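Local coordinates for protein plasma serine protease inhibitor (Homo sapiens, PDB 3DY0) that inhibits serine proteases irreversibly in a heparin-dependent manner, forming stable covalent complexes through its reactive centre loop and thereby regulating proteolysis in blood and other body fluids, at residues D138-A141 / K147-D150; Y206-D211 / S215-G220; L43-G48 / E70-F75; E184-V189 / V194-M199. All coordinates share one frame; numbering follows the deposited sequence. Where two conformers were deposited one is given.

Contact 1: residues D138-A141 / K147-D150; sequences DYVA and KIVD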
loop_
_atom_site.group_PDB
_atom_site.type_symbol
_atom_site.label_atom_id
_atom_site.label_comp_id
_atom_site.label_asym_id
_atom_site.label_seq_id
_atom_site.Cartn_x
_atom_site.Cartn_y
_atom_site.Cartn_z
ATOM N N ASP A 138 14.261 10.305 -8.910
ATOM C CA ASP A 138 14.924 11.100 -7.882
ATOM C C ASP A 138 13.882 11.737 -6.970
ATOM O O ASP A 138 14.090 11.851 -5.761
ATOM C CB ASP A 138 15.785 12.209 -8.500
ATOM C CG ASP A 138 17.098 11.693 -9.063
ATOM O OD1 ASP A 138 17.489 10.552 -8.736
ATOM O OD2 ASP A 138 17.750 12.441 -9.825
ATOM N N TYR A 139 12.765 12.164 -7.559
ATOM C CA TYR A 139 11.685 12.783 -6.795
ATOM C C TYR A 139 11.097 11.767 -5.826
ATOM O O TYR A 139 10.921 12.061 -4.647
ATOM C CB TYR A 139 10.576 13.283 -7.728
ATOM C CG TYR A 139 9.328 13.762 -7.011
ATOM C CD1 TYR A 139 9.275 15.023 -6.420
ATOM C CD2 TYR A 139 8.200 12.947 -6.924
ATOM C CE1 TYR A 139 8.123 15.463 -5.757
ATOM C CE2 TYR A 139 7.045 13.378 -6.269
ATOM C CZ TYR A 139 7.014 14.633 -5.690
ATOM O OH TYR A 139 5.868 15.056 -5.051
ATOM N N VAL A 140 10.787 10.578 -6.333
ATOM C CA VAL A 140 10.218 9.528 -5.494
ATOM C C VAL A 140 11.180 9.119 -4.386
ATOM O O VAL A 140 10.768 8.902 -3.244
ATOM C CB VAL A 140 9.836 8.295 -6.335
ATOM C CG1 VAL A 140 9.437 7.134 -5.426
ATOM C CG2 VAL A 140 8.678 8.656 -7.265
ATOM N N ALA A 141 12.462 9.016 -4.719
ATOM C CA ALA A 141 13.463 8.644 -3.729
ATOM C C ALA A 141 13.543 9.708 -2.636
ATOM O O ALA A 141 13.658 9.388 -1.454
ATOM C CB ALA A 141 14.820 8.471 -4.395
ATOM N N LYS A 147 13.965 5.240 0.428
ATOM C CA LYS A 147 13.436 3.883 0.521
ATOM C C LYS A 147 12.912 3.313 -0.796
ATOM O O LYS A 147 13.020 2.112 -1.033
ATOM C CB LYS A 147 12.347 3.815 1.593
ATOM C CG LYS A 147 12.837 4.162 2.999
ATOM C CD LYS A 147 14.002 3.276 3.434
ATOM C CE LYS A 147 14.443 3.612 4.859
ATOM N NZ LYS A 147 15.627 2.817 5.293
ATOM N N ILE A 148 12.337 4.160 -1.647
ATOM C CA ILE A 148 11.838 3.688 -2.936
ATOM C C ILE A 148 12.770 4.219 -4.017
ATOM O O ILE A 148 12.695 5.386 -4.406
ATOM C CB ILE A 148 10.395 4.169 -3.224
ATOM C CG1 ILE A 148 9.437 3.671 -2.132
ATOM C CG2 ILE A 148 9.938 3.629 -4.577
ATOM C CD1 ILE A 148 9.309 2.156 -2.049
ATOM N N VAL A 149 13.657 3.354 -4.495
ATOM C CA VAL A 149 14.611 3.736 -5.526
ATOM C C VAL A 149 14.275 3.072 -6.856
ATOM O O VAL A 149 13.810 1.932 -6.896
ATOM C CB VAL A 149 16.052 3.348 -5.120
ATOM C CG1 VAL A 149 16.430 4.050 -3.824
ATOM C CG2 VAL A 149 16.164 1.843 -4.962
ATOM N N ASP A 150 14.510 3.800 -7.940
ATOM C CA ASP A 150 14.240 3.302 -9.285
ATOM C C ASP A 150 12.812 2.799 -9.497
ATOM O O ASP A 150 12.605 1.707 -10.025
ATOM C CB ASP A 150 15.234 2.188 -9.628
ATOM C CG ASP A 150 16.664 2.692 -9.728
ATOM O OD1 ASP A 150 17.586 1.853 -9.792
ATOM O OD2 ASP A 150 16.868 3.924 -9.749
#

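Contact 2: residues Y206-D211 / S215-G220; sequences YHYLLD and SCRVVG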
loop_
_atom_site.group_PDB
_atom_site.type_symbol
_atom_site.label_atom_id
_atom_site.label_comp_id
_atom_site.label_asym_id
_atom_site.label_seq_id
_atom_site.Cartn_x
_atom_site.Cartn_y
_atom_site.Cartn_z
ATOM N N TYR A 206 0.010 -7.198 25.715
ATOM C CA TYR A 206 -0.329 -6.865 24.334
ATOM C C TYR A 206 -1.802 -7.066 24.049
ATOM O O TYR A 206 -2.468 -7.872 24.707
ATOM C CB TYR A 206 0.399 -7.788 23.350
ATOM C CG TYR A 206 1.904 -7.757 23.362
ATOM C CD1 TYR A 206 2.611 -6.909 22.508
ATOM C CD2 TYR A 206 2.627 -8.625 24.177
ATOM C CE1 TYR A 206 4.004 -6.937 22.461
ATOM C CE2 TYR A 206 4.012 -8.661 24.136
ATOM C CZ TYR A 206 4.694 -7.818 23.276
ATOM O OH TYR A 206 6.069 -7.876 23.229
ATOM N N HIS A 207 -2.317 -6.329 23.068
ATOM C CA HIS A 207 -3.704 -6.499 22.660
ATOM C C HIS A 207 -3.671 -7.817 21.900
ATOM O O HIS A 207 -2.871 -7.995 20.978
ATOM C CB HIS A 207 -4.154 -5.357 21.749
ATOM C CG HIS A 207 -4.732 -4.192 22.490
ATOM N ND1 HIS A 207 -5.895 -4.282 23.226
ATOM C CD2 HIS A 207 -4.306 -2.913 22.617
ATOM C CE1 HIS A 207 -6.160 -3.111 23.774
ATOM N NE2 HIS A 207 -5.210 -2.262 23.420
ATOM N N TYR A 208 -4.531 -8.742 22.299
ATOM C CA TYR A 208 -4.551 -10.066 21.702
ATOM C C TYR A 208 -5.944 -10.615 21.472
ATOM O O TYR A 208 -6.880 -10.291 22.200
ATOM C CB TYR A 208 -3.782 -10.997 22.649
ATOM C CG TYR A 208 -3.800 -12.472 22.315
ATOM C CD1 TYR A 208 -2.844 -13.027 21.465
ATOM C CD2 TYR A 208 -4.743 -13.323 22.890
ATOM C CE1 TYR A 208 -2.820 -14.399 21.204
ATOM C CE2 TYR A 208 -4.732 -14.699 22.630
ATOM C CZ TYR A 208 -3.763 -15.227 21.790
ATOM O OH TYR A 208 -3.722 -16.582 21.552
ATOM N N LEU A 209 -6.065 -11.457 20.453
ATOM C CA LEU A 209 -7.327 -12.105 20.138
ATOM C C LEU A 209 -7.077 -13.437 19.454
ATOM O O LEU A 209 -6.220 -13.548 18.574
ATOM C CB LEU A 209 -8.187 -11.233 19.215
ATOM C CG LEU A 209 -9.518 -11.858 18.782
ATOM C CD1 LEU A 209 -10.421 -12.018 19.994
ATOM C CD2 LEU A 209 -10.194 -10.986 17.736
ATOM N N LEU A 210 -7.815 -14.452 19.888
ATOM C CA LEU A 210 -7.741 -15.768 19.282
ATOM C C LEU A 210 -9.002 -15.804 18.426
ATOM O O LEU A 210 -10.117 -15.842 18.951
ATOM C CB LEU A 210 -7.790 -16.869 20.345
ATOM C CG LEU A 210 -7.856 -18.313 19.834
ATOM C CD1 LEU A 210 -6.616 -18.637 19.013
ATOM C CD2 LEU A 210 -7.971 -19.261 21.017
ATOM N N ASP A 211 -8.822 -15.745 17.113
ATOM C CA ASP A 211 -9.944 -15.765 16.183
ATOM C C ASP A 211 -10.217 -17.218 15.805
ATOM O O ASP A 211 -9.508 -17.809 14.995
ATOM C CB ASP A 211 -9.599 -14.919 14.947
ATOM C CG ASP A 211 -10.744 -14.826 13.955
ATOM O OD1 ASP A 211 -10.743 -13.876 13.146
ATOM O OD2 ASP A 211 -11.634 -15.699 13.971
ATOM N N SER A 215 -9.389 -18.950 12.435
ATOM C CA SER A 215 -8.335 -19.785 12.997
ATOM C C SER A 215 -6.972 -19.110 12.917
ATOM O O SER A 215 -6.080 -19.535 12.180
ATOM C CB SER A 215 -8.291 -21.147 12.296
ATOM O OG SER A 215 -7.649 -22.105 13.120
ATOM N N CYS A 216 -6.819 -18.054 13.704
ATOM C CA CYS A 216 -5.568 -17.310 13.743
ATOM C C CYS A 216 -5.472 -16.520 15.034
ATOM O O CYS A 216 -6.478 -16.264 15.699
ATOM C CB CYS A 216 -5.482 -16.349 12.548
ATOM S SG CYS A 216 -6.789 -15.088 12.456
ATOM N N ARG A 217 -4.247 -16.160 15.396
ATOM C CA ARG A 217 -3.999 -15.354 16.578
ATOM C C ARG A 217 -3.654 -13.974 16.046
ATOM O O ARG A 217 -2.916 -13.843 15.068
ATOM C CB ARG A 217 -2.830 -15.907 17.393
ATOM C CG ARG A 217 -3.144 -17.203 18.126
ATOM C CD ARG A 217 -2.008 -17.549 19.071
ATOM N NE ARG A 217 -2.288 -18.720 19.897
ATOM C CZ ARG A 217 -2.090 -19.977 19.517
ATOM N NH1 ARG A 217 -2.375 -20.972 20.349
ATOM N NH2 ARG A 217 -1.603 -20.241 18.311
ATOM N N VAL A 218 -4.198 -12.951 16.685
ATOM C CA VAL A 218 -3.970 -11.580 16.259
ATOM C C VAL A 218 -3.331 -10.807 17.398
ATOM O O VAL A 218 -3.840 -10.813 18.518
ATOM C CB VAL A 218 -5.311 -10.892 15.887
ATOM C CG1 VAL A 218 -5.059 -9.457 15.443
ATOM C CG2 VAL A 218 -6.016 -11.682 14.786
ATOM N N VAL A 219 -2.210 -10.146 17.125
ATOM C CA VAL A 219 -1.550 -9.365 18.160
ATOM C C VAL A 219 -1.287 -7.948 17.668
ATOM O O VAL A 219 -0.819 -7.737 16.548
ATOM C CB VAL A 219 -0.214 -10.016 18.606
ATOM C CG1 VAL A 219 0.817 -9.932 17.496
ATOM C CG2 VAL A 219 0.293 -9.338 19.877
ATOM N N GLY A 220 -1.616 -6.978 18.511
ATOM C CA GLY A 220 -1.416 -5.589 18.161
ATOM C C GLY A 220 -0.164 -5.114 18.867
ATOM O O GLY A 220 0.027 -5.401 20.050
HETATM O O HOH W 1 -0.568 -4.274 22.271
#

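Contact 3: residues L43-G48 / E70-F75; sequences LSLGAG and ELHRGF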
loop_
_atom_site.group_PDB
_atom_site.type_symbol
_atom_site.label_atom_id
_atom_site.label_comp_id
_atom_site.label_asym_id
_atom_site.label_seq_id
_atom_site.Cartn_x
_atom_site.Cartn_y
_atom_site.Cartn_z
ATOM N N LEU A 43 -7.117 9.114 -10.609
ATOM C CA LEU A 43 -7.331 8.688 -11.985
ATOM C C LEU A 43 -8.797 8.875 -12.380
ATOM O O LEU A 43 -9.093 9.273 -13.508
ATOM C CB LEU A 43 -6.919 7.220 -12.150
ATOM C CG LEU A 43 -7.056 6.588 -13.538
ATOM C CD1 LEU A 43 -6.256 7.391 -14.562
ATOM C CD2 LEU A 43 -6.559 5.149 -13.487
ATOM N N SER A 44 -9.714 8.613 -11.450
ATOM C CA SER A 44 -11.139 8.758 -11.744
ATOM C C SER A 44 -11.534 10.204 -12.039
ATOM O O SER A 44 -12.541 10.449 -12.703
ATOM C CB SER A 44 -11.999 8.212 -10.592
ATOM O OG SER A 44 -12.076 9.110 -9.495
ATOM N N LEU A 45 -10.741 11.161 -11.566
ATOM C CA LEU A 45 -11.051 12.570 -11.797
ATOM C C LEU A 45 -11.143 12.899 -13.280
ATOM O O LEU A 45 -11.935 13.754 -13.687
ATOM C CB LEU A 45 -9.996 13.468 -11.153
ATOM C CG LEU A 45 -10.006 13.565 -9.625
ATOM C CD1 LEU A 45 -8.802 14.387 -9.171
ATOM C CD2 LEU A 45 -11.312 14.204 -9.147
ATOM N N GLY A 46 -10.333 12.221 -14.084
ATOM C CA GLY A 46 -10.345 12.482 -15.511
ATOM C C GLY A 46 -10.896 11.341 -16.339
ATOM O O GLY A 46 -10.668 11.283 -17.548
ATOM N N ALA A 47 -11.618 10.431 -15.694
ATOM C CA ALA A 47 -12.201 9.294 -16.395
ATOM C C ALA A 47 -13.676 9.545 -16.675
ATOM O O ALA A 47 -14.319 10.349 -16.000
ATOM C CB ALA A 47 -12.040 8.028 -15.564
ATOM N N GLY A 48 -14.209 8.852 -17.674
ATOM C CA GLY A 48 -15.611 9.012 -18.007
ATOM C C GLY A 48 -16.285 7.684 -18.284
ATOM O O GLY A 48 -15.625 6.650 -18.342
ATOM N N GLU A 70 -17.714 12.197 -1.517
ATOM C CA GLU A 70 -17.139 11.828 -0.231
ATOM C C GLU A 70 -15.781 11.165 -0.404
ATOM O O GLU A 70 -14.902 11.309 0.445
ATOM C CB GLU A 70 -18.088 10.888 0.519
ATOM C CG GLU A 70 -17.564 10.373 1.858
ATOM C CD GLU A 70 -17.110 11.485 2.789
ATOM O OE1 GLU A 70 -17.782 12.536 2.840
ATOM O OE2 GLU A 70 -16.085 11.300 3.482
ATOM N N LEU A 71 -15.614 10.433 -1.499
ATOM C CA LEU A 71 -14.343 9.766 -1.762
ATOM C C LEU A 71 -13.230 10.810 -1.810
ATOM O O LEU A 71 -12.226 10.700 -1.103
ATOM C CB LEU A 71 -14.395 9.017 -3.100
ATOM C CG LEU A 71 -13.068 8.434 -3.610
ATOM C CD1 LEU A 71 -12.599 7.325 -2.686
ATOM C CD2 LEU A 71 -13.246 7.903 -5.029
ATOM N N HIS A 72 -13.419 11.826 -2.644
ATOM C CA HIS A 72 -12.418 12.875 -2.787
ATOM C C HIS A 72 -12.306 13.748 -1.551
ATOM O O HIS A 72 -11.205 14.125 -1.164
ATOM C CB HIS A 72 -12.721 13.733 -4.016
ATOM C CG HIS A 72 -12.757 12.956 -5.294
ATOM N ND1 HIS A 72 -11.689 12.205 -5.741
ATOM C CD2 HIS A 72 -13.738 12.800 -6.216
ATOM C CE1 HIS A 72 -12.012 11.620 -6.881
ATOM N NE2 HIS A 72 -13.250 11.964 -7.192
ATOM N N ARG A 73 -13.440 14.069 -0.929
ATOM C CA ARG A 73 -13.423 14.897 0.274
ATOM C C ARG A 73 -12.629 14.190 1.369
ATOM O O ARG A 73 -11.846 14.817 2.085
ATOM C CB ARG A 73 -14.850 15.156 0.768
ATOM C CG ARG A 73 -14.935 16.178 1.897
ATOM C CD ARG A 73 -16.109 15.887 2.818
ATOM N NE ARG A 73 -15.911 14.644 3.562
ATOM C CZ ARG A 73 -14.964 14.461 4.477
ATOM N NH1 ARG A 73 -14.855 13.295 5.100
ATOM N NH2 ARG A 73 -14.129 15.448 4.777
ATOM N N GLY A 74 -12.835 12.882 1.493
ATOM C CA GLY A 74 -12.127 12.106 2.497
ATOM C C GLY A 74 -10.623 12.120 2.283
ATOM O O GLY A 74 -9.858 12.269 3.236
ATOM N N PHE A 75 -10.195 11.964 1.033
ATOM C CA PHE A 75 -8.773 11.974 0.724
ATOM C C PHE A 75 -8.180 13.367 0.890
ATOM O O PHE A 75 -7.040 13.507 1.314
ATOM C CB PHE A 75 -8.518 11.458 -0.699
ATOM C CG PHE A 75 -8.407 9.958 -0.790
ATOM C CD1 PHE A 75 -7.655 9.246 0.136
ATOM C CD2 PHE A 75 -9.034 9.263 -1.817
ATOM C CE1 PHE A 75 -7.522 7.858 0.044
ATOM C CE2 PHE A 75 -8.907 7.870 -1.921
ATOM C CZ PHE A 75 -8.151 7.172 -0.991
HETATM O O HOH W 2 -14.122 11.032 -9.674
#

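Contact 4: residues E184-V189 / V194-M199; sequences EQDFYV and VVRVPM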
loop_
_atom_site.group_PDB
_atom_site.type_symbol
_atom_site.label_atom_id
_atom_site.label_comp_id
_atom_site.label_asym_id
_atom_site.label_seq_id
_atom_site.Cartn_x
_atom_site.Cartn_y
_atom_site.Cartn_z
ATOM N N GLU A 184 19.040 -16.039 16.874
ATOM C CA GLU A 184 18.730 -16.751 15.640
ATOM C C GLU A 184 17.808 -17.930 15.919
ATOM O O GLU A 184 18.040 -18.717 16.842
ATOM C CB GLU A 184 20.014 -17.257 14.973
ATOM C CG GLU A 184 20.944 -16.157 14.488
ATOM C CD GLU A 184 20.344 -15.338 13.363
ATOM O OE1 GLU A 184 20.265 -14.101 13.505
ATOM O OE2 GLU A 184 19.956 -15.932 12.331
ATOM N N GLN A 185 16.761 -18.052 15.110
ATOM C CA GLN A 185 15.803 -19.136 15.259
ATOM C C GLN A 185 15.340 -19.611 13.888
ATOM O O GLN A 185 15.530 -18.923 12.885
ATOM C CB GLN A 185 14.599 -18.668 16.081
ATOM C CG GLN A 185 14.946 -18.203 17.495
ATOM C CD GLN A 185 15.433 -19.330 18.394
ATOM O OE1 GLN A 185 15.806 -19.101 19.545
ATOM N NE2 GLN A 185 15.426 -20.553 17.874
ATOM N N ASP A 186 14.735 -20.792 13.855
ATOM C CA ASP A 186 14.242 -21.371 12.615
ATOM C C ASP A 186 12.877 -20.785 12.265
ATOM O O ASP A 186 12.022 -20.608 13.140
ATOM C CB ASP A 186 14.084 -22.889 12.755
ATOM C CG ASP A 186 15.409 -23.633 12.754
ATOM O OD1 ASP A 186 16.477 -22.991 12.722
ATOM O OD2 ASP A 186 15.368 -24.880 12.786
ATOM N N PHE A 187 12.676 -20.477 10.989
ATOM C CA PHE A 187 11.394 -19.963 10.521
ATOM C C PHE A 187 10.908 -20.977 9.495
ATOM O O PHE A 187 11.598 -21.265 8.513
ATOM C CB PHE A 187 11.549 -18.581 9.877
ATOM C CG PHE A 187 10.247 -17.974 9.425
ATOM C CD1 PHE A 187 9.705 -18.285 8.181
ATOM C CD2 PHE A 187 9.551 -17.103 10.262
ATOM C CE1 PHE A 187 8.486 -17.735 7.772
ATOM C CE2 PHE A 187 8.334 -16.550 9.864
ATOM C CZ PHE A 187 7.803 -16.864 8.621
ATOM N N TYR A 188 9.720 -21.522 9.723
ATOM C CA TYR A 188 9.187 -22.535 8.829
ATOM C C TYR A 188 8.320 -21.991 7.709
ATOM O O TYR A 188 7.127 -21.749 7.893
ATOM C CB TYR A 188 8.414 -23.579 9.644
ATOM C CG TYR A 188 9.225 -24.108 10.806
ATOM C CD1 TYR A 188 9.266 -23.421 12.020
ATOM C CD2 TYR A 188 10.019 -25.243 10.664
ATOM C CE1 TYR A 188 10.085 -23.848 13.063
ATOM C CE2 TYR A 188 10.844 -25.679 11.700
ATOM C CZ TYR A 188 10.874 -24.976 12.894
ATOM O OH TYR A 188 11.704 -25.387 13.914
ATOM N N VAL A 189 8.932 -21.785 6.544
ATOM C CA VAL A 189 8.201 -21.295 5.380
ATOM C C VAL A 189 7.117 -22.338 5.113
ATOM O O VAL A 189 5.987 -22.004 4.757
ATOM C CB VAL A 189 9.146 -21.152 4.171
ATOM C CG1 VAL A 189 8.378 -20.680 2.952
ATOM C CG2 VAL A 189 10.257 -20.165 4.515
ATOM N N VAL A 194 12.808 -24.519 5.710
ATOM C CA VAL A 194 13.186 -23.745 6.882
ATOM C C VAL A 194 14.264 -22.714 6.583
ATOM O O VAL A 194 15.213 -22.991 5.854
ATOM C CB VAL A 194 13.710 -24.686 7.994
ATOM C CG1 VAL A 194 13.808 -23.942 9.314
ATOM C CG2 VAL A 194 12.799 -25.893 8.122
ATOM N N VAL A 195 14.110 -21.525 7.159
ATOM C CA VAL A 195 15.069 -20.443 6.970
ATOM C C VAL A 195 15.483 -19.875 8.323
ATOM O O VAL A 195 14.666 -19.774 9.240
ATOM C CB VAL A 195 14.468 -19.305 6.116
ATOM C CG1 VAL A 195 15.486 -18.185 5.945
ATOM C CG2 VAL A 195 14.041 -19.846 4.764
ATOM N N ARG A 196 16.755 -19.514 8.446
ATOM C CA ARG A 196 17.279 -18.949 9.687
ATOM C C ARG A 196 16.966 -17.454 9.736
ATOM O O ARG A 196 17.217 -16.734 8.770
ATOM C CB ARG A 196 18.795 -19.161 9.739
ATOM C CG ARG A 196 19.418 -19.007 11.109
ATOM C CD ARG A 196 18.975 -20.126 12.023
ATOM N NE ARG A 196 19.796 -20.198 13.227
ATOM C CZ ARG A 196 19.549 -21.013 14.245
ATOM N NH1 ARG A 196 20.349 -21.017 15.303
ATOM N NH2 ARG A 196 18.498 -21.820 14.206
ATOM N N VAL A 197 16.421 -16.983 10.855
ATOM C CA VAL A 197 16.080 -15.566 10.981
ATOM C C VAL A 197 16.393 -15.016 12.366
ATOM O O VAL A 197 16.438 -15.762 13.342
ATOM C CB VAL A 197 14.570 -15.315 10.733
ATOM C CG1 VAL A 197 14.145 -15.928 9.412
ATOM C CG2 VAL A 197 13.741 -15.893 11.888
ATOM N N PRO A 198 16.635 -13.699 12.466
ATOM C CA PRO A 198 16.923 -13.109 13.775
ATOM C C PRO A 198 15.544 -12.980 14.419
ATOM O O PRO A 198 14.674 -12.313 13.866
ATOM C CB PRO A 198 17.510 -11.738 13.433
ATOM C CG PRO A 198 17.897 -11.845 11.973
ATOM C CD PRO A 198 16.816 -12.705 11.396
ATOM N N MET A 199 15.335 -13.628 15.558
ATOM C CA MET A 199 14.036 -13.574 16.225
ATOM C C MET A 199 14.081 -12.643 17.427
ATOM O O MET A 199 14.807 -12.897 18.391
ATOM C CB MET A 199 13.624 -14.982 16.672
ATOM C CG MET A 199 12.210 -15.102 17.227
ATOM S SD MET A 199 10.922 -14.952 15.956
ATOM C CE MET A 199 11.100 -16.519 15.103
HETATM O O HOH W 3 19.486 -15.046 9.911
HETATM O O HOH W 4 22.220 -18.277 12.165
#

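Contact 1: residues D138-A141 / K147-D150
Ala141, on the last turn of helix 129-143, and Ile148, in the loop that follows, bring their backbones together with CA atoms 5.3 Å apart, yet no hydrogen bond joins the two segments. In the serpin fold this helix lies across the large central sheet, and the loop after it leads on to strand 159-172; the contact joins the helix to that loop. Its apolar part is a methyl-to-methyl meeting, in which Val140 CG1 reaches Ile148 CG2 at 3.6 Å and also lies 3.8 Å from Ile148 CB. Val140 sends CG1 directly away from its own backbone N (chi1 172°), which directs that branch at the loop. The two side chains meet at a slant and both rest on the sheet, where Val140 packs on Val164 and Ala329 while Ile148 packs on Ala327, Ala329 and Val316. Strand 323-335, which supplies both alanines, is the reactive centre loop inserted into the sheet after cleavage, so the valine and isoleucine pack against the inserted strand. Thr144 OG1 is hydrogen-bonded to both Val140 O and Ile148 N. Ile148 O sits 3.4 Å from Ala141 CA in a bent CA-H...O contact (129° at the hydrogen), with Ala141 CB 3.7 Å from the same oxygen.

Contact 2: residues Y206-D211 / S215-G220
The first torsions of Tyr208 and Arg217 bring them together: the tyrosine places CG opposite its backbone N (chi1 173°), swinging the ring across to the partner strand, whereas the arginine places CG opposite its carbonyl carbon (chi1 -72°) and then runs straight to NE. Arg217 CD consequently lies at the edge of the phenol ring, 3.9 Å from Tyr208 CE1, and Arg217 NE gives a weak, bent hydrogen bond to Tyr208 OH at 3.1 Å. That hydroxyl also hydrogen-bonds a polar side chain of the bound peptide. Alongside, Leu210 CD1 packs on Arg217 CG at 3.9 Å, pointing the same way. On the face of Leu209 and Val218, both side chains settle on Trp254. Paired backbone hydrogen bonds lace the strands, Val218 N to Leu209 O at 2.8 Å with its reciprocal, and again between Asp211 and Cys216. Asp211 CB touches Cys216 SG at 3.8 Å, while Asp211 OD1 accepts a hydrogen bond from Trp254 NE1 of helix 248-257, whose Lys249 and Lys253 help line the bound-glycan pocket. Asp211 O receives Cys216 N at 3.0 Å and, weakly, Ser215 N, so two residues face one: a G1 beta bulge closing an antiparallel hairpin of the serpin B sheet.

Contact 3: residues L43-G48 / E70-F75
His72, Leu45 and Ser44 carry this contact between helix 65-81 and helix 33-45, and the imidazole is its centre. With CA atoms no nearer than 9.1 Å (Leu45 to His72), the backbones stand well apart, and the side chains alone bridge the gap. His72 places CG opposite its carbonyl carbon (chi1 -59°), which extends the ring toward the other segment and offers it two different surfaces, one face and one edge. Leu45 takes the face. Its CD2 methyl stands 3.7 Å from the centroid of the His72 ring, 23° off the normal, in a CH-pi contact displaced toward the CE1-NE2 side; the two side chains run past each other in opposite directions. Ser44 takes the edge, its OG lying near the ring plane 3.6 Å from His72 CE1. A water joins the polar atoms here, 2.8 Å from Ser44 OG, to which it donates, and 2.8 Å from His72 NE2 in the plane of the ring. Ser44 OG is also hydrogen-bonded to Ala41 O, one turn back in its own helix, and His72 ND1 to Tyr117 OH of helix 107-117. Each ring nitrogen therefore has a polar partner, which probably fixes the rotation of the imidazole, while Leu45 bears on Phe109, Met113 and Tyr117. The grouping of three helices about one buried, water-bridged histidine belongs to the helical part of the serpin fold, where helices 33-45, 65-81 and 107-117 (helices B, D and E of the family) pack together.

Contact 4: residues E184-V189 / V194-M199
Phe187 and Val197 make the apolar centre of this hairpin: Phe187 CB lies 3.7 Å from Val197 CG1 on the face of the two strands that also carries Gln185 and Val195. The phenylalanine ring leads away from the partner strand, with CG opposite the backbone N (chi1 -178°), and packs on the backbone of the bound peptide, while Val197 rests on Pro268 of the next strand. Between the faces runs an antiparallel ladder, twisted enough that the strand directions make 143°. Gln185 N to Val197 O and Val197 N to Gln185 O are both 2.9 Å and nearly straight, and a second pair links Phe187 with Val195. Across on the other face, Tyr188 CD2 lies alongside Val194 CG2 at 3.8 Å, and the other methyl of that valine, CG1, touches Asp186 CB. Polar groups take over from there. Arg196 bends at chi2 (68°) so that its guanidinium lies with one face over Glu184 O, and its NH2 makes a salt bridge with Asp186 OD1 at 2.8 Å, meeting the oxygen on the syn side but out of the carboxylate plane. Glu184 OE2 stays 4.4 Å from Arg196 NE; one water links it at longer range to that nitrogen, and a second makes a weak bond to Arg196 O. The guanidinium charge is thus probably balanced by one direct and one water-mediated carboxylate.

In the fold
Contacts 1 and 3 are buried and lack a direct hydrogen bond across the segments; contact 3 is made by side chains, contact 1 by side chains and backbone together. Contact 1 covers the central sheet, whereas contact 3 joins helices, and their centres lie 26 Å apart. Contacts 2 and 4 are partly buried hairpins that share strand 194-211, one at each end of it, with centres 21 Å apart and both within reach of the bound peptide. Backbone ladders dominate these two. They differ at their edges: contact 4 presents a salt bridge and water-linked charges, whereas contact 2 directs its acidic end toward the helix of the glycan site. Contacts 3 and 4 stand furthest apart, about 44 Å between centres.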